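Local coordinates for protein 3' terminal uridylyl transferase (PDB 5IDO) that adds uridines from UTP to the 3' hydroxyl of guide RNAs, ribosomal RNAs and some mRNAs in trypanosome mitochondria, as part of RNA editing, at residues I174-A179 / D284-F289; S297-K302 / V356-I361; S336-I341 / L463-P468. All coordinates share one frame; numbering follows the deposited sequence.

Contact 1. Residues I174-A179 / D284-F289; sequences IIKHHA and DFALSF. Unlike the reference sequence in segment 284-289: A286 (reference Asp).
The catalytic palm sheet of the nucleotidyltransferase fold pairs I174-H177 with F285-S288 as antiparallel neighbours. I175 and L287 form a hydrogen-bonded pair, with I175 N to L287 O at 2.9 Å and L287 N returning to I175 O. H177 and F285 form the next such pair, where F285 N to H177 O is the longer bond at 3.2 Å. Between them K176 and A286 make a non-hydrogen-bonded pair, their CA atoms 4.6 Å apart.

On the face carrying I175, H177, F285 and L287, the side chains of I175 and L287 run side by side in the same direction, CB of I175 against CB of L287. The F285 ring swings back over the neighbouring strand because CG sits between the backbone N and carbonyl carbon (chi1 61°). H177 CB rests over one face of that ring, 3.5 Å from its centroid, in a CH-pi contact. The imidazole is near parallel to the F285 ring (29° between planes) but slid aside, centroids 5.0 Å apart, so the rings barely overlap; its ND1 is hydrogen-bonded to I283 O. This face continues onto helix 143-156, where I150 and T151 meet I175.

Strand 285-288 is the central one of five, with strand 124-130 on its other edge. D123 just precedes that strand and D125 lies in it; by similarity both bind the catalytic magnesium. The reference sequence has an aspartate, thought important for catalysis, where the altered residue A286 stands. K176 bends at chi3 and chi4, bringing NZ 4.0 Å from A286 CB and into a salt bridge with D123. Beyond the end of strand 174-177 and just before strand 285-288, A179 N donates to D284 OD1 at 2.7 Å, nearly along the carboxylate C-O bond.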
loop_
_atom_site.group_PDB
_atom_site.type_symbol
_atom_site.label_atom_id
_atom_site.label_comp_id
_atom_site.label_asym_id
_atom_site.label_seq_id
_atom_site.Cartn_x
_atom_site.Cartn_y
_atom_site.Cartn_z
ATOM N N ILE A 174 -3.859 -1.735 14.894
ATOM C CA ILE A 174 -2.622 -1.191 14.350
ATOM C C ILE A 174 -2.174 0.041 15.112
ATOM O O ILE A 174 -2.884 0.554 15.979
ATOM C CB ILE A 174 -2.755 -0.800 12.859
ATOM C CG1 ILE A 174 -3.711 0.388 12.699
ATOM C CG2 ILE A 174 -3.189 -1.990 12.014
ATOM C CD1 ILE A 174 -3.842 0.891 11.273
ATOM N N ILE A 175 -0.976 0.501 14.779
ATOM C CA ILE A 175 -0.485 1.790 15.226
ATOM C C ILE A 175 -0.355 2.683 13.998
ATOM O O ILE A 175 0.172 2.255 12.974
ATOM C CB ILE A 175 0.884 1.678 15.944
ATOM C CG1 ILE A 175 0.781 0.762 17.166
ATOM C CG2 ILE A 175 1.402 3.059 16.341
ATOM C CD1 ILE A 175 2.092 0.555 17.877
ATOM N N LYS A 176 -0.845 3.911 14.084
ATOM C CA LYS A 176 -0.657 4.847 12.986
ATOM C C LYS A 176 0.181 6.022 13.440
ATOM O O LYS A 176 -0.116 6.649 14.454
ATOM C CB LYS A 176 -1.997 5.342 12.435
ATOM C CG LYS A 176 -2.635 4.403 11.430
ATOM C CD LYS A 176 -3.540 5.160 10.472
ATOM C CE LYS A 176 -2.739 6.084 9.561
ATOM N NZ LYS A 176 -1.935 5.341 8.548
ATOM N N HIS A 177 1.236 6.314 12.689
ATOM C CA HIS A 177 2.042 7.488 12.968
ATOM C C HIS A 177 1.784 8.562 11.929
ATOM O O HIS A 177 1.973 8.338 10.737
ATOM C CB HIS A 177 3.520 7.139 12.999
ATOM C CG HIS A 177 4.411 8.325 13.184
ATOM N ND1 HIS A 177 5.279 8.761 12.207
ATOM C CD2 HIS A 177 4.555 9.176 14.227
ATOM C CE1 HIS A 177 5.933 9.822 12.648
ATOM N NE2 HIS A 177 5.511 10.096 13.868
ATOM N N HIS A 178 1.336 9.720 12.395
ATOM C CA HIS A 178 1.051 10.859 11.534
ATOM C C HIS A 178 2.169 11.889 11.651
ATOM O O HIS A 178 2.185 12.689 12.587
ATOM C CB HIS A 178 -0.284 11.505 11.908
ATOM C CG HIS A 178 -1.409 10.535 12.083
ATOM N ND1 HIS A 178 -2.146 10.049 11.024
ATOM C CD2 HIS A 178 -1.943 9.981 13.198
ATOM C CE1 HIS A 178 -3.073 9.225 11.477
ATOM N NE2 HIS A 178 -2.974 9.169 12.793
ATOM N N ALA A 179 3.102 11.866 10.707
ATOM C CA ALA A 179 4.244 12.769 10.751
ATOM C C ALA A 179 3.819 14.221 10.565
ATOM O O ALA A 179 2.902 14.519 9.795
ATOM C CB ALA A 179 5.270 12.381 9.696
ATOM N N ASP A 284 4.992 9.085 7.595
ATOM C CA ASP A 284 3.728 8.466 7.945
ATOM C C ASP A 284 3.861 6.954 7.793
ATOM O O ASP A 284 4.376 6.474 6.787
ATOM C CB ASP A 284 2.588 8.986 7.057
ATOM C CG ASP A 284 2.463 10.499 7.080
ATOM O OD1 ASP A 284 2.632 11.106 8.160
ATOM O OD2 ASP A 284 2.188 11.081 6.009
ATOM N N PHE A 285 3.411 6.199 8.784
ATOM C CA PHE A 285 3.372 4.752 8.621
ATOM C C PHE A 285 2.221 4.118 9.379
ATOM O O PHE A 285 1.677 4.708 10.312
ATOM C CB PHE A 285 4.708 4.108 9.037
ATOM C CG PHE A 285 5.098 4.325 10.484
ATOM C CD1 PHE A 285 4.538 3.558 11.501
ATOM C CD2 PHE A 285 6.075 5.250 10.818
ATOM C CE1 PHE A 285 4.913 3.741 12.822
ATOM C CE2 PHE A 285 6.461 5.435 12.134
ATOM C CZ PHE A 285 5.878 4.675 13.140
ATOM N N ALA A 286 1.832 2.929 8.931
ATOM C CA ALA A 286 0.910 2.069 9.664
ATOM C C ALA A 286 1.656 0.814 10.115
ATOM O O ALA A 286 2.357 0.189 9.321
ATOM C CB ALA A 286 -0.290 1.701 8.805
ATOM N N LEU A 287 1.517 0.456 11.386
ATOM C CA LEU A 287 2.205 -0.718 11.922
ATOM C C LEU A 287 1.193 -1.793 12.303
ATOM O O LEU A 287 0.363 -1.583 13.182
ATOM C CB LEU A 287 3.068 -0.323 13.131
ATOM C CG LEU A 287 3.913 -1.368 13.887
ATOM C CD1 LEU A 287 5.029 -0.670 14.638
ATOM C CD2 LEU A 287 3.081 -2.184 14.867
ATOM N N SER A 288 1.261 -2.942 11.640
ATOM C CA SER A 288 0.380 -4.056 11.979
ATOM C C SER A 288 1.199 -5.298 12.315
ATOM O O SER A 288 2.421 -5.298 12.185
ATOM C CB SER A 288 -0.588 -4.352 10.837
ATOM O OG SER A 288 0.116 -4.674 9.655
ATOM N N PHE A 289 0.523 -6.361 12.733
ATOM C CA PHE A 289 1.224 -7.540 13.229
ATOM C C PHE A 289 0.921 -8.786 12.408
ATOM O O PHE A 289 1.259 -9.902 12.812
ATOM C CB PHE A 289 0.870 -7.782 14.702
ATOM C CG PHE A 289 1.210 -6.627 15.602
ATOM C CD1 PHE A 289 2.492 -6.481 16.113
ATOM C CD2 PHE A 289 0.253 -5.681 15.932
ATOM C CE1 PHE A 289 2.813 -5.415 16.938
ATOM C CE2 PHE A 289 0.568 -4.613 16.757
ATOM C CZ PHE A 289 1.850 -4.482 17.261
HETATM O O HOH W 1 1.116 13.842 7.757
#

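Contact 2. Residues S297-K302 / V356-I361; sequences STLLRK and VDPLEI. With UTP (uridine 5'-triphosphate), chain B.
L299 packs against V356, P358 and I361, joining helix 292-305, whose N-terminal part carries UTP-binding residues including S297, to the loop between helices 336-349 and 385-409, at its short 3-10 turn 358-360. From CB, chi1 of -179° sets CG anti to the backbone N, and chi2 of 60° then places CD1 and CD2 against the turn. CD1 does most of the touching: it sits 3.7 Å from V356 CG1, as the two side chains slide past each other in opposite directions, and also meets P358 CA and I361 CG1. The second methyl, CD2, meets P358 CB at 4.1 Å, the two side chains crossing obliquely.

To one side, T298 CG2 touches I361 CG2 at 3.9 Å, while its hydroxyl turns back to I294 O in the same helix. One turn on from T298, K302 lays CG and CD across the V356 methyls, and its bent end brings NZ 2.9 Å from E360 OE1 in a salt bridge. The ammonium meets that oxygen from above the carboxylate plane, 48° out of it. The other oxygen, OE2, accepts a bond from D357 N, so each carboxylate oxygen has a partner.

S297 OG accepts a hydrogen bond from the UTP ribose O3' at 3.1 Å. Helix 292-305 therefore lies between nucleotide and turn, with L300 packing on Y337 and I344 of helix 336-349 and L299 also touching P468 and Y469.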
loop_
_atom_site.group_PDB
_atom_site.type_symbol
_atom_site.label_atom_id
_atom_site.label_comp_id
_atom_site.label_asym_id
_atom_site.label_seq_id
_atom_site.Cartn_x
_atom_site.Cartn_y
_atom_site.Cartn_z
ATOM N N SER A 297 1.642 -8.000 -1.820
ATOM C CA SER A 297 2.472 -7.017 -2.485
ATOM C C SER A 297 3.519 -7.695 -3.363
ATOM O O SER A 297 3.848 -7.208 -4.446
ATOM C CB SER A 297 3.135 -6.115 -1.445
ATOM O OG SER A 297 2.172 -5.603 -0.534
ATOM N N THR A 298 4.028 -8.832 -2.900
ATOM C CA THR A 298 5.056 -9.544 -3.648
ATOM C C THR A 298 4.477 -10.079 -4.955
ATOM O O THR A 298 5.129 -10.029 -5.998
ATOM C CB THR A 298 5.663 -10.698 -2.824
ATOM O OG1 THR A 298 6.079 -10.199 -1.548
ATOM C CG2 THR A 298 6.878 -11.290 -3.542
ATOM N N LEU A 299 3.244 -10.573 -4.895
ATOM C CA LEU A 299 2.548 -11.020 -6.093
ATOM C C LEU A 299 2.379 -9.852 -7.059
ATOM O O LEU A 299 2.681 -9.968 -8.243
ATOM C CB LEU A 299 1.185 -11.617 -5.741
ATOM C CG LEU A 299 0.356 -12.138 -6.916
ATOM C CD1 LEU A 299 1.103 -13.235 -7.661
ATOM C CD2 LEU A 299 -0.997 -12.644 -6.442
ATOM N N LEU A 300 1.913 -8.723 -6.535
ATOM C CA LEU A 300 1.687 -7.537 -7.356
ATOM C C LEU A 300 2.992 -7.058 -7.975
ATOM O O LEU A 300 3.037 -6.688 -9.151
ATOM C CB LEU A 300 1.055 -6.411 -6.530
ATOM C CG LEU A 300 -0.341 -6.629 -5.940
ATOM C CD1 LEU A 300 -0.756 -5.421 -5.114
ATOM C CD2 LEU A 300 -1.353 -6.896 -7.031
ATOM N N ARG A 301 4.054 -7.080 -7.176
ATOM C CA ARG A 301 5.364 -6.647 -7.646
ATOM C C ARG A 301 5.818 -7.433 -8.870
ATOM O O ARG A 301 6.203 -6.846 -9.885
ATOM C CB ARG A 301 6.402 -6.779 -6.535
ATOM C CG ARG A 301 7.786 -6.324 -6.953
ATOM C CD ARG A 301 8.817 -6.548 -5.864
ATOM N NE ARG A 301 10.139 -6.125 -6.312
ATOM C CZ ARG A 301 10.968 -6.886 -7.021
ATOM N NH1 ARG A 301 10.612 -8.117 -7.368
ATOM N NH2 ARG A 301 12.149 -6.410 -7.392
ATOM N N LYS A 302 5.763 -8.759 -8.767
ATOM C CA LYS A 302 6.219 -9.647 -9.837
ATOM C C LYS A 302 5.489 -9.365 -11.146
ATOM O O LYS A 302 6.099 -9.291 -12.211
ATOM C CB LYS A 302 6.023 -11.109 -9.438
ATOM C CG LYS A 302 6.409 -12.101 -10.521
ATOM C CD LYS A 302 6.538 -13.508 -9.945
ATOM C CE LYS A 302 7.667 -14.284 -10.615
ATOM N NZ LYS A 302 7.178 -15.471 -11.372
ATOM N N VAL A 356 1.126 -15.262 -13.596
ATOM C CA VAL A 356 1.837 -15.675 -12.394
ATOM C C VAL A 356 0.892 -16.432 -11.467
ATOM O O VAL A 356 -0.133 -15.900 -11.043
ATOM C CB VAL A 356 2.435 -14.481 -11.628
ATOM C CG1 VAL A 356 3.039 -14.950 -10.315
ATOM C CG2 VAL A 356 3.482 -13.770 -12.468
ATOM N N ASP A 357 1.231 -17.679 -11.157
ATOM C CA ASP A 357 0.440 -18.451 -10.204
ATOM C C ASP A 357 0.645 -17.886 -8.806
ATOM O O ASP A 357 1.774 -17.827 -8.324
ATOM C CB ASP A 357 0.825 -19.930 -10.249
ATOM C CG ASP A 357 0.002 -20.776 -9.297
ATOM O OD1 ASP A 357 -1.226 -20.550 -9.202
ATOM O OD2 ASP A 357 0.586 -21.663 -8.640
ATOM N N PRO A 358 -0.445 -17.449 -8.153
ATOM C CA PRO A 358 -0.338 -16.864 -6.811
ATOM C C PRO A 358 0.348 -17.800 -5.814
ATOM O O PRO A 358 1.088 -17.338 -4.943
ATOM C CB PRO A 358 -1.800 -16.624 -6.417
ATOM C CG PRO A 358 -2.515 -16.477 -7.706
ATOM C CD PRO A 358 -1.828 -17.421 -8.656
ATOM N N LEU A 359 0.118 -19.101 -5.960
ATOM C CA LEU A 359 0.712 -20.089 -5.066
ATOM C C LEU A 359 2.232 -20.169 -5.207
ATOM O O LEU A 359 2.905 -20.713 -4.336
ATOM C CB LEU A 359 0.100 -21.474 -5.309
ATOM C CG LEU A 359 -1.262 -21.793 -4.677
ATOM C CD1 LEU A 359 -1.584 -20.849 -3.521
ATOM C CD2 LEU A 359 -2.377 -21.787 -5.714
ATOM N N GLU A 360 2.775 -19.625 -6.294
ATOM C CA GLU A 360 4.215 -19.696 -6.532
ATOM C C GLU A 360 4.954 -18.571 -5.804
ATOM O O GLU A 360 6.182 -18.489 -5.850
ATOM C CB GLU A 360 4.518 -19.678 -8.037
ATOM C CG GLU A 360 4.805 -18.319 -8.649
ATOM C CD GLU A 360 4.940 -18.393 -10.160
ATOM O OE1 GLU A 360 6.032 -18.079 -10.681
ATOM O OE2 GLU A 360 3.951 -18.767 -10.826
ATOM N N ILE A 361 4.199 -17.715 -5.122
ATOM C CA ILE A 361 4.776 -16.785 -4.160
ATOM C C ILE A 361 4.633 -17.397 -2.770
ATOM O O ILE A 361 3.515 -17.587 -2.292
ATOM C CB ILE A 361 4.096 -15.404 -4.194
ATOM C CG1 ILE A 361 4.190 -14.789 -5.593
ATOM C CG2 ILE A 361 4.726 -14.482 -3.161
ATOM C CD1 ILE A 361 5.612 -14.530 -6.058
HETATM P PA UTP B . -4.088 -0.410 -0.545
HETATM O O1A UTP B . -5.378 -0.864 -1.197
HETATM O O2A UTP B . -4.142 0.226 0.826
HETATM O O3A UTP B . -3.302 0.525 -1.600
HETATM O "O5'" UTP B . -3.115 -1.688 -0.484
HETATM P PB UTP B . -2.294 1.721 -1.197
HETATM O O1B UTP B . -1.976 1.691 0.282
HETATM O O2B UTP B . -1.145 1.685 -2.182
HETATM O O3B UTP B . -3.178 3.001 -1.609
HETATM P PG UTP B . -4.174 3.797 -0.626
HETATM O O1G UTP B . -4.219 3.037 0.676
HETATM O O2G UTP B . -5.469 3.735 -1.403
HETATM O O3G UTP B . -3.556 5.171 -0.514
HETATM C "C5'" UTP B . -2.016 -1.666 0.421
HETATM C "C4'" UTP B . -1.623 -3.091 0.756
HETATM O "O4'" UTP B . -2.544 -3.628 1.709
HETATM C "C1'" UTP B . -2.790 -5.008 1.429
HETATM C "C2'" UTP B . -2.027 -5.346 0.158
HETATM O "O2'" UTP B . -0.812 -6.007 0.516
HETATM C "C3'" UTP B . -1.697 -4.005 -0.455
HETATM O "O3'" UTP B . -0.462 -4.038 -1.178
HETATM N N1 UTP B . -4.225 -5.235 1.227
HETATM C C6 UTP B . -5.040 -4.203 0.972
HETATM C C2 UTP B . -4.746 -6.547 1.282
HETATM O O2 UTP B . -3.979 -7.506 1.523
HETATM N N3 UTP B . -6.053 -6.766 1.093
HETATM C C4 UTP B . -6.885 -5.747 0.843
HETATM O O4 UTP B . -8.103 -5.969 0.668
HETATM C C5 UTP B . -6.396 -4.444 0.776
#

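Contact 3. Residues S336-I341 / L463-P468; sequences SYAINI and LCIEDP. With UTP (uridine 5'-triphosphate), chain B.
Y337 holds CG anti to its backbone N (chi1 174°), and D467 does likewise (chi1 -163°); these torsions bring the tyrosine ring and the aspartate carboxylate together beside the UTP base. D467 lies in the presumed nucleotide recognition motif of this uridylyltransferase, and Y337 lies in the first turn of helix 336-349. The side chains cross at about a right angle, their planes 43° apart, and D467 OD2 comes to the ring edge in its plane, 3.4 Å from Y337 CE2. The other carboxylate oxygen, OD1, accepts the backbone N-H groups of Y469 and E470, which fixes how the group is turned.

One face of the Y337 ring carries the uracil, with C2 of UTP about 4.1 Å above its plane and displaced toward the rim; I341 CD1 lies over the opposite face, also toward the rim. The tyrosine is thus a platform between the base and the helix's own apolar side. I341 CD1 also meets the P468 ring at CD, 3.9 Å away, while its other branch, CG2, packs on I465 CG2 at 3.7 Å. I465 CD1 extends to A338.

The helix's N-terminal end faces the phosphates: Y337 N donates to UTP O1A, and S336 OG donates to the gamma-phosphate O2G at 2.7 Å. At the far tip of the ring, Y337 OH stands 3.2 Å from P468 CG and makes a weak hydrogen bond with N296 OD1.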
loop_
_atom_site.group_PDB
_atom_site.type_symbol
_atom_site.label_atom_id
_atom_site.label_comp_id
_atom_site.label_asym_id
_atom_site.label_seq_id
_atom_site.Cartn_x
_atom_site.Cartn_y
_atom_site.Cartn_z
ATOM N N SER A 336 -7.401 0.430 -3.795
ATOM C CA SER A 336 -6.340 0.606 -4.773
ATOM C C SER A 336 -5.782 -0.759 -5.152
ATOM O O SER A 336 -5.376 -0.992 -6.289
ATOM C CB SER A 336 -5.236 1.508 -4.216
ATOM O OG SER A 336 -5.723 2.812 -3.946
ATOM N N TYR A 337 -5.770 -1.649 -4.168
ATOM C CA TYR A 337 -5.358 -3.034 -4.340
ATOM C C TYR A 337 -6.208 -3.740 -5.398
ATOM O O TYR A 337 -5.681 -4.401 -6.295
ATOM C CB TYR A 337 -5.452 -3.745 -2.992
ATOM C CG TYR A 337 -5.199 -5.231 -3.009
ATOM C CD1 TYR A 337 -3.953 -5.744 -3.350
ATOM C CD2 TYR A 337 -6.198 -6.120 -2.637
ATOM C CE1 TYR A 337 -3.721 -7.110 -3.343
ATOM C CE2 TYR A 337 -5.976 -7.477 -2.625
ATOM C CZ TYR A 337 -4.738 -7.969 -2.976
ATOM O OH TYR A 337 -4.528 -9.326 -2.967
ATOM N N ALA A 338 -7.522 -3.569 -5.297
ATOM C CA ALA A 338 -8.460 -4.143 -6.256
ATOM C C ALA A 338 -8.264 -3.570 -7.660
ATOM O O ALA A 338 -8.414 -4.283 -8.649
ATOM C CB ALA A 338 -9.892 -3.918 -5.789
ATOM N N ILE A 339 -7.938 -2.282 -7.745
ATOM C CA ILE A 339 -7.706 -1.644 -9.037
ATOM C C ILE A 339 -6.495 -2.267 -9.723
ATOM O O ILE A 339 -6.523 -2.537 -10.926
ATOM C CB ILE A 339 -7.496 -0.113 -8.898
ATOM C CG1 ILE A 339 -8.730 0.546 -8.279
ATOM C CG2 ILE A 339 -7.191 0.523 -10.251
ATOM C CD1 ILE A 339 -9.980 0.415 -9.109
ATOM N N ASN A 340 -5.437 -2.501 -8.951
ATOM C CA ASN A 340 -4.238 -3.147 -9.477
ATOM C C ASN A 340 -4.557 -4.511 -10.085
ATOM O O ASN A 340 -4.079 -4.838 -11.166
ATOM C CB ASN A 340 -3.178 -3.300 -8.384
ATOM C CG ASN A 340 -2.394 -2.023 -8.143
ATOM O OD1 ASN A 340 -2.202 -1.211 -9.050
ATOM N ND2 ASN A 340 -1.927 -1.844 -6.914
ATOM N N ILE A 341 -5.374 -5.295 -9.387
ATOM C CA ILE A 341 -5.803 -6.601 -9.883
ATOM C C ILE A 341 -6.605 -6.484 -11.191
ATOM O O ILE A 341 -6.436 -7.299 -12.100
ATOM C CB ILE A 341 -6.637 -7.348 -8.815
ATOM C CG1 ILE A 341 -5.763 -7.669 -7.601
ATOM C CG2 ILE A 341 -7.234 -8.633 -9.381
ATOM C CD1 ILE A 341 -6.510 -8.337 -6.464
ATOM N N LEU A 463 -20.348 -6.819 -9.402
ATOM C CA LEU A 463 -18.998 -6.672 -9.923
ATOM C C LEU A 463 -18.087 -7.574 -9.095
ATOM O O LEU A 463 -17.965 -7.390 -7.883
ATOM C CB LEU A 463 -18.529 -5.212 -9.860
ATOM C CG LEU A 463 -19.369 -4.121 -10.540
ATOM C CD1 LEU A 463 -18.656 -2.764 -10.502
ATOM C CD2 LEU A 463 -19.722 -4.495 -11.971
ATOM N N CYS A 464 -17.459 -8.554 -9.738
ATOM C CA CYS A 464 -16.697 -9.554 -8.998
ATOM C C CYS A 464 -15.198 -9.540 -9.275
ATOM O O CYS A 464 -14.759 -9.687 -10.413
ATOM C CB CYS A 464 -17.246 -10.951 -9.289
ATOM S SG CYS A 464 -18.897 -11.227 -8.626
ATOM N N ILE A 465 -14.425 -9.361 -8.208
ATOM C CA ILE A 465 -12.976 -9.503 -8.248
ATOM C C ILE A 465 -12.540 -10.469 -7.158
ATOM O O ILE A 465 -12.778 -10.230 -5.974
ATOM C CB ILE A 465 -12.249 -8.164 -8.043
ATOM C CG1 ILE A 465 -12.768 -7.104 -9.012
ATOM C CG2 ILE A 465 -10.749 -8.349 -8.202
ATOM C CD1 ILE A 465 -12.184 -5.729 -8.757
ATOM N N GLU A 466 -11.900 -11.560 -7.554
ATOM C CA GLU A 466 -11.463 -12.550 -6.587
ATOM C C GLU A 466 -10.160 -12.133 -5.923
ATOM O O GLU A 466 -9.222 -11.686 -6.590
ATOM C CB GLU A 466 -11.296 -13.921 -7.247
ATOM C CG GLU A 466 -10.830 -15.005 -6.279
ATOM C CD GLU A 466 -10.846 -16.392 -6.890
ATOM O OE1 GLU A 466 -10.903 -16.501 -8.134
ATOM O OE2 GLU A 466 -10.804 -17.375 -6.125
ATOM N N ASP A 467 -10.108 -12.275 -4.604
ATOM C CA ASP A 467 -8.864 -12.077 -3.882
ATOM C C ASP A 467 -7.983 -13.307 -4.050
ATOM O O ASP A 467 -8.420 -14.436 -3.812
ATOM C CB ASP A 467 -9.119 -11.802 -2.403
ATOM C CG ASP A 467 -7.919 -11.190 -1.722
ATOM O OD1 ASP A 467 -6.914 -11.907 -1.531
ATOM O OD2 ASP A 467 -7.976 -9.993 -1.387
ATOM N N PRO A 468 -6.732 -13.085 -4.470
ATOM C CA PRO A 468 -5.790 -14.163 -4.790
ATOM C C PRO A 468 -5.480 -15.103 -3.622
ATOM O O PRO A 468 -5.193 -16.273 -3.872
ATOM C CB PRO A 468 -4.526 -13.405 -5.222
ATOM C CG PRO A 468 -4.682 -12.029 -4.658
ATOM C CD PRO A 468 -6.148 -11.754 -4.699
HETATM P PA UTP B . -4.088 -0.410 -0.545
HETATM O O1A UTP B . -5.378 -0.864 -1.197
HETATM O O2A UTP B . -4.142 0.226 0.826
HETATM O O3A UTP B . -3.302 0.525 -1.600
HETATM O "O5'" UTP B . -3.115 -1.688 -0.484
HETATM P PB UTP B . -2.294 1.721 -1.197
HETATM O O1B UTP B . -1.976 1.691 0.282
HETATM O O2B UTP B . -1.145 1.685 -2.182
HETATM O O3B UTP B . -3.178 3.001 -1.609
HETATM P PG UTP B . -4.174 3.797 -0.626
HETATM O O1G UTP B . -4.219 3.037 0.676
HETATM O O2G UTP B . -5.469 3.735 -1.403
HETATM O O3G UTP B . -3.556 5.171 -0.514
HETATM C "C5'" UTP B . -2.016 -1.666 0.421
HETATM C "C4'" UTP B . -1.623 -3.091 0.756
HETATM O "O4'" UTP B . -2.544 -3.628 1.709
HETATM C "C1'" UTP B . -2.790 -5.008 1.429
HETATM C "C2'" UTP B . -2.027 -5.346 0.158
HETATM O "O2'" UTP B . -0.812 -6.007 0.516
HETATM C "C3'" UTP B . -1.697 -4.005 -0.455
HETATM O "O3'" UTP B . -0.462 -4.038 -1.178
HETATM N N1 UTP B . -4.225 -5.235 1.227
HETATM C C6 UTP B . -5.040 -4.203 0.972
HETATM C C2 UTP B . -4.746 -6.547 1.282
HETATM O O2 UTP B . -3.979 -7.506 1.523
HETATM N N3 UTP B . -6.053 -6.766 1.093
HETATM C C4 UTP B . -6.885 -5.747 0.843
HETATM O O4 UTP B . -8.103 -5.969 0.668
HETATM C C5 UTP B . -6.396 -4.444 0.776
#

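How the contacts relate
Contacts 2 and 3 both touch UTP, gripping it at different places: S297 of contact 2 meets the ribose, whereas S336 and Y337 of contact 3 hold phosphates and base. Their centres are 14 Å apart and their apolar parts merge, with L300 CD1 3.7 Å from Y337 CD1 and L299 CD2 3.8 Å from P468 CB. Their segments also alternate along the chain. Contact 1 stands apart, its centre about 25 Å from that of contact 2 and 24 Å from that of contact 3, yet helix 292-305 follows strand 285-288 after a three-residue link. Contact 1 lies beside the metal site, the A286 side chain being about 7 Å from the bound magnesium.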